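Local coordinates for protein cytochrome P450 RhF (Acinetobacter radioresistens, PDB 6RO8) that probably acts as a heme monooxygenase, this chain being the P450 heme domain of a longer protein that also carries an iron-sulfur reductase part, at residues L88-P93 and T198-G203. Residues are numbered along the deposited sequence; the frame is centred on the assembly and turned at random.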
ATOM      1  N   LEU A  88       5.731 -10.222   1.702  1.00 74.43           N
ATOM      2  CA  LEU A  88       5.356 -10.374   0.299  1.00 72.29           C
ATOM      3  C   LEU A  88       5.053 -11.823  -0.055  1.00 75.12           C
ATOM      4  O   LEU A  88       4.957 -12.175  -1.240  1.00 66.92           O
ATOM      5  CB  LEU A  88       6.446  -9.823  -0.615  1.00 75.28           C
ATOM      6  CG  LEU A  88       6.799  -8.343  -0.462  1.00 76.08           C
ATOM      7  CD1 LEU A  88       8.007  -8.051  -1.334  1.00 76.84           C
ATOM      8  CD2 LEU A  88       5.597  -7.390  -0.801  1.00 59.95           C
ATOM      9  N   GLU A  89       4.874 -12.659   0.961  1.00 76.53           N
ATOM     10  CA  GLU A  89       4.570 -14.064   0.773  1.00 69.08           C
ATOM     11  C   GLU A  89       3.158 -14.259   0.235  1.00 72.32           C
ATOM     12  O   GLU A  89       2.230 -13.531   0.588  1.00 70.68           O
ATOM     13  CB  GLU A  89       4.750 -14.767   2.109  1.00 77.07           C
ATOM     14  CG  GLU A  89       4.378 -16.233   2.193  1.00 81.44           C
ATOM     15  CD  GLU A  89       4.467 -16.702   3.619  1.00 90.10           C
ATOM     16  OE1 GLU A  89       3.444 -16.640   4.331  1.00 96.41           O
ATOM     17  OE2 GLU A  89       5.574 -17.078   4.044  1.00 92.30           O
ATOM     18  N   LYS A  90       2.993 -15.268  -0.615  1.00 75.09           N
ATOM     19  CA  LYS A  90       1.697 -15.482  -1.236  1.00 74.17           C
ATOM     20  C   LYS A  90       0.716 -16.022  -0.204  1.00 74.93           C
ATOM     21  O   LYS A  90       0.998 -16.992   0.497  1.00 73.41           O
ATOM     22  CB  LYS A  90       1.807 -16.429  -2.427  1.00 62.30           C
ATOM     23  CG  LYS A  90       0.452 -16.668  -3.074  1.00 69.41           C
ATOM     24  CD  LYS A  90       0.501 -17.424  -4.395  1.00 73.97           C
ATOM     25  CE  LYS A  90      -0.879 -17.464  -5.089  1.00 78.72           C
ATOM     26  NZ  LYS A  90      -1.931 -18.331  -4.469  1.00 80.53           N
ATOM     27  N   LEU A  91      -0.435 -15.369  -0.094  1.00 77.08           N
ATOM     28  CA  LEU A  91      -1.334 -15.667   1.010  1.00 79.95           C
ATOM     29  C   LEU A  91      -1.855 -17.094   0.921  1.00 77.89           C
ATOM     30  O   LEU A  91      -1.681 -17.894   1.847  1.00 74.00           O
ATOM     31  CB  LEU A  91      -2.481 -14.666   1.015  1.00 80.72           C
ATOM     32  CG  LEU A  91      -3.352 -14.738   2.250  1.00 77.84           C
ATOM     33  CD1 LEU A  91      -2.545 -14.289   3.455  1.00 74.86           C
ATOM     34  CD2 LEU A  91      -4.515 -13.822   2.009  1.00 80.61           C
ATOM     35  N   THR A  92      -2.501 -17.429  -0.187  1.00 80.22           N
ATOM     36  CA  THR A  92      -3.026 -18.781  -0.320  1.00 90.25           C
ATOM     37  C   THR A  92      -2.108 -19.621  -1.208  1.00 91.81           C
ATOM     38  O   THR A  92      -1.580 -19.121  -2.213  1.00 84.02           O
ATOM     39  CB  THR A  92      -4.438 -18.756  -0.907  1.00 93.70           C
ATOM     40  OG1 THR A  92      -4.371 -18.702  -2.333  1.00 99.58           O
ATOM     41  CG2 THR A  92      -5.195 -17.524  -0.413  1.00103.60           C
ATOM     42  N   PRO A  93      -1.857 -20.879  -0.848  1.00 95.34           N
ATOM     43  CA  PRO A  93      -0.888 -21.681  -1.608  1.00 95.68           C
ATOM     44  C   PRO A  93      -1.228 -21.759  -3.087  1.00 86.50           C
ATOM     45  O   PRO A  93      -2.396 -21.769  -3.489  1.00 82.42           O
ATOM     46  CB  PRO A  93      -0.970 -23.060  -0.948  1.00 88.03           C
ATOM     47  CG  PRO A  93      -1.339 -22.761   0.444  1.00 90.61           C
ATOM     48  CD  PRO A  93      -2.270 -21.553   0.391  1.00 87.81           C
ATOM     49  N   THR A 198      -0.673  -8.228  -7.098  1.00 75.87           N
ATOM     50  CA  THR A 198      -1.343  -8.038  -5.812  1.00 74.90           C
ATOM     51  C   THR A 198      -2.385  -9.121  -5.548  1.00 74.86           C
ATOM     52  O   THR A 198      -2.440  -9.666  -4.439  1.00 79.83           O
ATOM     53  CB  THR A 198      -1.990  -6.653  -5.717  1.00 74.59           C
ATOM     54  OG1 THR A 198      -3.143  -6.610  -6.559  1.00 96.75           O
ATOM     55  CG2 THR A 198      -1.006  -5.533  -6.116  1.00 67.13           C
ATOM     56  N   VAL A 199      -3.218  -9.440  -6.543  1.00 69.13           N
ATOM     57  CA  VAL A 199      -4.169 -10.546  -6.411  1.00 74.28           C
ATOM     58  C   VAL A 199      -3.451 -11.855  -6.083  1.00 75.92           C
ATOM     59  O   VAL A 199      -3.911 -12.643  -5.248  1.00 71.01           O
ATOM     60  CB  VAL A 199      -4.993 -10.688  -7.699  1.00 74.56           C
ATOM     61  CG1 VAL A 199      -5.875 -11.905  -7.590  1.00 76.38           C
ATOM     62  CG2 VAL A 199      -5.782  -9.432  -7.948  1.00 80.41           C
ATOM     63  N   ASN A 200      -2.346 -12.132  -6.772  1.00 73.37           N
ATOM     64  CA  ASN A 200      -1.576 -13.334  -6.468  1.00 82.31           C
ATOM     65  C   ASN A 200      -1.122 -13.345  -5.012  1.00 77.80           C
ATOM     66  O   ASN A 200      -1.174 -14.384  -4.339  1.00 69.38           O
ATOM     67  CB  ASN A 200      -0.362 -13.426  -7.392  1.00 87.79           C
ATOM     68  CG  ASN A 200       0.287 -14.785  -7.356  1.00 95.89           C
ATOM     69  OD1 ASN A 200      -0.375 -15.796  -7.582  1.00 89.77           O
ATOM     70  ND2 ASN A 200       1.593 -14.820  -7.070  1.00 96.11           N
ATOM     71  N   THR A 201      -0.661 -12.189  -4.512  1.00 70.29           N
ATOM     72  CA  THR A 201      -0.021 -12.136  -3.199  1.00 72.74           C
ATOM     73  C   THR A 201      -1.032 -11.983  -2.069  1.00 74.09           C
ATOM     74  O   THR A 201      -0.983 -12.722  -1.078  1.00 73.95           O
ATOM     75  CB  THR A 201       0.969 -10.983  -3.166  1.00 75.51           C
ATOM     76  OG1 THR A 201       1.844 -11.072  -4.296  1.00 79.89           O
ATOM     77  CG2 THR A 201       1.780 -10.986  -1.869  1.00 75.76           C
ATOM     78  N   TRP A 202      -1.948 -11.023  -2.198  1.00 72.28           N
ATOM     79  CA  TRP A 202      -2.835 -10.643  -1.105  1.00 69.98           C
ATOM     80  C   TRP A 202      -4.286 -11.014  -1.352  1.00 67.89           C
ATOM     81  O   TRP A 202      -5.135 -10.736  -0.499  1.00 68.77           O
ATOM     82  CB  TRP A 202      -2.729  -9.137  -0.834  1.00 60.16           C
ATOM     83  CG  TRP A 202      -1.386  -8.756  -0.297  1.00 66.94           C
ATOM     84  CD1 TRP A 202      -0.957  -8.856   1.000  1.00 69.20           C
ATOM     85  CD2 TRP A 202      -0.284  -8.228  -1.039  1.00 64.95           C
ATOM     86  NE1 TRP A 202       0.341  -8.408   1.109  1.00 63.89           N
ATOM     87  CE2 TRP A 202       0.777  -8.018  -0.128  1.00 62.31           C
ATOM     88  CE3 TRP A 202      -0.092  -7.905  -2.385  1.00 63.00           C
ATOM     89  CZ2 TRP A 202       2.005  -7.507  -0.522  1.00 67.72           C
ATOM     90  CZ3 TRP A 202       1.132  -7.404  -2.778  1.00 62.81           C
ATOM     91  CH2 TRP A 202       2.165  -7.203  -1.848  1.00 71.85           C
ATOM     92  N   GLY A 203      -4.600 -11.627  -2.491  1.00 63.94           N
ATOM     93  CA  GLY A 203      -5.955 -11.998  -2.824  1.00 67.62           C
ATOM     94  C   GLY A 203      -6.172 -13.498  -2.740  1.00 76.78           C
ATOM     95  O   GLY A 203      -5.308 -14.279  -2.350  1.00 81.23           O
TER
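Leu91 N donates to Thr201 O at 2.9 Å, and this is the one hydrogen bond between the loop 88-93 and the C-terminal end of helix 187-202. Its N-H...O angle is 145°, and the donor lies 19° off the carbonyl plane, a sound but bent bond. Trp202 is the last helical residue, since Gly203 already leaves helical phi/psi; the loop therefore supplies an N-H to a carbonyl of the final helical turn.

Next to this bond the Lys90 chain runs across Asn200 at about a right angle. With CG anti to the backbone N (chi1 179°), CG comes beside Asn200 O; farther out, the CE methylene lies against Asn200 OD1. The ammonium turns back to its own loop, where NZ bonds Thr92 OG1 only weakly. Toward the start of the loop, Thr201 CG2 sits 3.5 Å from Leu88 O, and the same methyl stands over the centre of the Trp202 ring, 3.4 Å above its plane. Leu88 CD2 reaches the ring edge instead, 3.6 Å from Trp202 CH2. Phe420 meets the same indole edge-to-face, and Thr201 OG1 turns to His197 O.

In this P450 heme domain the loop between strand 82-83 and helix 96-104 probably belongs to the B-C region, and helix 187-202 corresponds, judging by topology, to the F helix. Both lie near the pocket that holds a histidine beside the heme, lined in part by Phe420 and by Val114, which Leu88 touches; the Leu88 side chain is about 4 Å from that histidine. With one main-chain bond, carbon-to-oxygen contacts around it and one apolar contact of Leu88 with the indole edge, the chemistry implies that the pocket-side loop is tied to the helix end mainly through main-chain polarity and van der Waals contact, without a salt bridge between them.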